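Local atomic coordinates of PFC0360w protein (Plasmodium falciparum, PDB entry 3NI8), a protein that probably stimulates the ATPase activity of the chaperone Hsp90. Residues Y28-V33 against K108-K113. Numbering follows the deposited sequence. Where two conformers were deposited one is given.
Sequences YVPPEV and KENHTK
The hydroxyl of T112 and the carbonyl of V29 form the one hydrogen bond between these segments, and the pair illustrates how a strand can hold the link that leads from its neighbour into a helix. T112 OG1 donates to V29 O over 2.7 Å, lying in the carbonyl plane on a lone pair, with a C=O...O angle of 137°. The T112 side chain owes this position to its first torsion of -60°, which sets OG1 anti to its own carbonyl carbon and turns the methyl CG2 toward P31, 3.9 Å from P31 CA. V29 O thus gains a partner just ahead of the helix that opens after P30, the N-cap residue.

Van der Waals contacts extend the junction. The P31 ring sits against T112, its CG 3.4 Å from T112 OG1, while its flank also rests on F104 of the adjoining strand. Nearer the surface, the amide oxygen of N110 lies beside the P30 ring, OD1 approaching CB at 3.8 Å.

Aromatic contact closes the other end. The Y28 ring presents an edge to one face of the H111 imidazole, the centroids 5.3 Å apart and the planes inclined at 67°; CE1 of Y28 comes nearest, to H111 ND1, while CD1 lies over the face. Two polar partners limit rotation of the imidazole: K108 NZ donates to H111 ND1 at 3.0 Å in the ring plane, and E26 binds NE2. Such a pairing of lysine and glutamate would probably polarise the ring.

N110 and H111 belong to a type II beta turn, K108 to H111, at the start of strand 111-119, which pairs antiparallel with strand 21-27. The whole is a strand-to-helix connection fastened to the adjacent strand of the antiparallel sheet in an Aha1-type SRPBCC fold.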
ATOM      1  N   TYR A  28      -9.459  -8.719  12.353  1.00 29.78           N
ATOM      2  CA  TYR A  28      -9.605  -8.979  13.779  1.00 29.48           C
ATOM      3  C   TYR A  28      -8.266  -8.890  14.483  1.00 29.79           C
ATOM      4  O   TYR A  28      -7.823  -9.809  15.166  1.00 30.35           O
ATOM      5  CB  TYR A  28     -10.295 -10.318  14.009  1.00 29.25           C
ATOM      6  CG  TYR A  28     -11.715 -10.319  13.482  1.00 29.11           C
ATOM      7  CD1 TYR A  28     -12.712  -9.534  14.100  1.00 30.14           C
ATOM      8  CD2 TYR A  28     -12.063 -11.065  12.359  1.00 27.78           C
ATOM      9  CE1 TYR A  28     -14.022  -9.524  13.626  1.00 29.97           C
ATOM     10  CE2 TYR A  28     -13.370 -11.057  11.867  1.00 28.77           C
ATOM     11  CZ  TYR A  28     -14.345 -10.287  12.512  1.00 31.16           C
ATOM     12  OH  TYR A  28     -15.647 -10.271  12.047  1.00 34.31           O
ATOM     13  N   VAL A  29      -7.658  -7.725  14.348  1.00 29.79           N
ATOM     14  CA  VAL A  29      -6.317  -7.487  14.794  1.00 30.08           C
ATOM     15  C   VAL A  29      -6.281  -5.963  15.035  1.00 30.25           C
ATOM     16  O   VAL A  29      -7.038  -5.228  14.396  1.00 29.64           O
ATOM     17  CB  VAL A  29      -5.327  -8.004  13.687  1.00 30.12           C
ATOM     18  CG1 VAL A  29      -4.706  -6.855  12.881  1.00 30.25           C
ATOM     19  CG2 VAL A  29      -4.291  -8.901  14.281  1.00 29.98           C
ATOM     20  N   PRO A  30      -5.440  -5.487  15.977  1.00 30.56           N
ATOM     21  CA  PRO A  30      -5.436  -4.063  16.319  1.00 30.56           C
ATOM     22  C   PRO A  30      -4.645  -3.219  15.299  1.00 30.70           C
ATOM     23  O   PRO A  30      -3.791  -3.764  14.595  1.00 30.96           O
ATOM     24  CB  PRO A  30      -4.744  -4.049  17.684  1.00 30.63           C
ATOM     25  CG  PRO A  30      -3.769  -5.181  17.603  1.00 30.19           C
ATOM     26  CD  PRO A  30      -4.426  -6.239  16.752  1.00 30.78           C
ATOM     27  N   PRO A  31      -4.904  -1.889  15.238  1.00 30.48           N
ATOM     28  CA  PRO A  31      -4.333  -1.023  14.177  1.00 29.43           C
ATOM     29  C   PRO A  31      -2.813  -1.070  13.991  1.00 28.73           C
ATOM     30  O   PRO A  31      -2.340  -1.043  12.841  1.00 28.60           O
ATOM     31  CB  PRO A  31      -4.758   0.391  14.597  1.00 29.38           C
ATOM     32  CG  PRO A  31      -5.962   0.187  15.463  1.00 30.88           C
ATOM     33  CD  PRO A  31      -5.749  -1.123  16.181  1.00 30.19           C
ATOM     34  N   GLU A  32      -2.073  -1.140  15.102  0.50 28.19           N
ATOM     35  CA  GLU A  32      -0.600  -1.075  15.085  0.50 27.57           C
ATOM     36  C   GLU A  32       0.034  -2.182  14.251  0.50 27.45           C
ATOM     37  O   GLU A  32       1.063  -1.978  13.599  0.50 27.37           O
ATOM     38  CB  GLU A  32      -0.036  -1.106  16.508  0.50 27.56           C
ATOM     39  CG  GLU A  32      -0.434  -2.332  17.335  0.50 26.97           C
ATOM     40  CD  GLU A  32       0.456  -2.514  18.541  0.50 26.00           C
ATOM     41  OE1 GLU A  32       1.684  -2.424  18.349  0.50 27.44           O
ATOM     42  OE2 GLU A  32      -0.054  -2.733  19.666  0.50 24.32           O
ATOM     43  N   VAL A  33      -0.602  -3.347  14.272  1.00 27.26           N
ATOM     44  CA  VAL A  33      -0.141  -4.511  13.539  1.00 26.94           C
ATOM     45  C   VAL A  33      -0.358  -4.297  12.028  1.00 26.53           C
ATOM     46  O   VAL A  33       0.495  -4.639  11.207  1.00 26.27           O
ATOM     47  CB  VAL A  33      -0.846  -5.780  14.131  1.00 27.09           C
ATOM     48  CG1 VAL A  33      -1.106  -6.842  13.115  1.00 27.59           C
ATOM     49  CG2 VAL A  33      -0.038  -6.347  15.279  1.00 27.18           C
ATOM     50  N   LYS A 108     -13.372  -1.758  17.324  1.00 35.65           N
ATOM     51  CA  LYS A 108     -13.402  -2.079  18.742  1.00 35.66           C
ATOM     52  C   LYS A 108     -12.039  -2.700  19.075  1.00 35.74           C
ATOM     53  O   LYS A 108     -11.107  -2.625  18.257  1.00 35.50           O
ATOM     54  CB  LYS A 108     -14.580  -2.999  19.088  1.00 35.73           C
ATOM     55  CG  LYS A 108     -14.840  -4.150  18.099  1.00 35.55           C
ATOM     56  CD  LYS A 108     -16.055  -4.975  18.532  1.00 35.26           C
ATOM     57  CE  LYS A 108     -16.477  -5.997  17.475  1.00 36.44           C
ATOM     58  NZ  LYS A 108     -15.409  -7.001  17.159  1.00 36.76           N
ATOM     59  N   GLU A 109     -11.899  -3.270  20.269  1.00 35.83           N
ATOM     60  CA  GLU A 109     -10.653  -3.945  20.627  1.00 36.01           C
ATOM     61  C   GLU A 109     -10.355  -5.157  19.732  1.00 34.73           C
ATOM     62  O   GLU A 109     -11.229  -6.007  19.476  1.00 34.05           O
ATOM     63  CB  GLU A 109     -10.577  -4.280  22.125  1.00 36.89           C
ATOM     64  CG  GLU A 109     -11.691  -5.144  22.680  1.00 40.92           C
ATOM     65  CD  GLU A 109     -11.964  -4.857  24.165  1.00 46.48           C
ATOM     66  OE1 GLU A 109     -13.040  -5.280  24.653  1.00 47.79           O
ATOM     67  OE2 GLU A 109     -11.120  -4.203  24.838  1.00 48.41           O
ATOM     68  N   ASN A 110      -9.115  -5.172  19.232  1.00 33.68           N
ATOM     69  CA  ASN A 110      -8.613  -6.175  18.295  1.00 32.98           C
ATOM     70  C   ASN A 110      -9.504  -6.357  17.072  1.00 32.83           C
ATOM     71  O   ASN A 110      -9.796  -7.471  16.665  1.00 32.97           O
ATOM     72  CB  ASN A 110      -8.351  -7.508  19.010  1.00 32.61           C
ATOM     73  CG  ASN A 110      -7.311  -7.383  20.096  1.00 32.27           C
ATOM     74  OD1 ASN A 110      -6.493  -6.468  20.077  1.00 34.30           O
ATOM     75  ND2 ASN A 110      -7.337  -8.289  21.054  1.00 31.05           N
ATOM     76  N   HIS A 111      -9.934  -5.239  16.503  1.00 32.96           N
ATOM     77  CA  HIS A 111     -10.798  -5.200  15.316  1.00 33.51           C
ATOM     78  C   HIS A 111     -10.502  -3.858  14.648  1.00 33.06           C
ATOM     79  O   HIS A 111     -10.839  -2.813  15.200  1.00 33.68           O
ATOM     80  CB  HIS A 111     -12.291  -5.293  15.708  1.00 33.22           C
ATOM     81  CG  HIS A 111     -13.247  -5.201  14.549  1.00 35.49           C
ATOM     82  ND1 HIS A 111     -14.526  -5.718  14.597  1.00 36.98           N
ATOM     83  CD2 HIS A 111     -13.117  -4.658  13.312  1.00 37.15           C
ATOM     84  CE1 HIS A 111     -15.142  -5.495  13.447  1.00 36.04           C
ATOM     85  NE2 HIS A 111     -14.306  -4.859  12.648  1.00 36.93           N
ATOM     86  N   THR A 112      -9.850  -3.885  13.490  1.00 32.23           N
ATOM     87  CA  THR A 112      -9.454  -2.653  12.801  1.00 31.79           C
ATOM     88  C   THR A 112     -10.094  -2.542  11.426  1.00 30.95           C
ATOM     89  O   THR A 112     -10.176  -3.522  10.686  1.00 31.08           O
ATOM     90  CB  THR A 112      -7.928  -2.556  12.679  1.00 31.75           C
ATOM     91  OG1 THR A 112      -7.367  -2.556  13.997  1.00 34.26           O
ATOM     92  CG2 THR A 112      -7.491  -1.281  11.954  1.00 31.61           C
ATOM     93  N   LYS A 113     -10.550  -1.345  11.096  1.00 30.15           N
ATOM     94  CA  LYS A 113     -11.099  -1.085   9.776  1.00 29.90           C
ATOM     95  C   LYS A 113     -10.028  -0.489   8.890  1.00 28.84           C
ATOM     96  O   LYS A 113      -9.561   0.625   9.125  1.00 28.58           O
ATOM     97  CB  LYS A 113     -12.294  -0.151   9.877  1.00 30.52           C
ATOM     98  CG  LYS A 113     -13.200  -0.181   8.683  1.00 33.15           C
ATOM     99  CD  LYS A 113     -14.385   0.738   8.919  1.00 38.54           C
ATOM    100  CE  LYS A 113     -15.047   1.089   7.601  1.00 42.13           C
ATOM    101  NZ  LYS A 113     -14.019   1.541   6.605  1.00 43.72           N
TER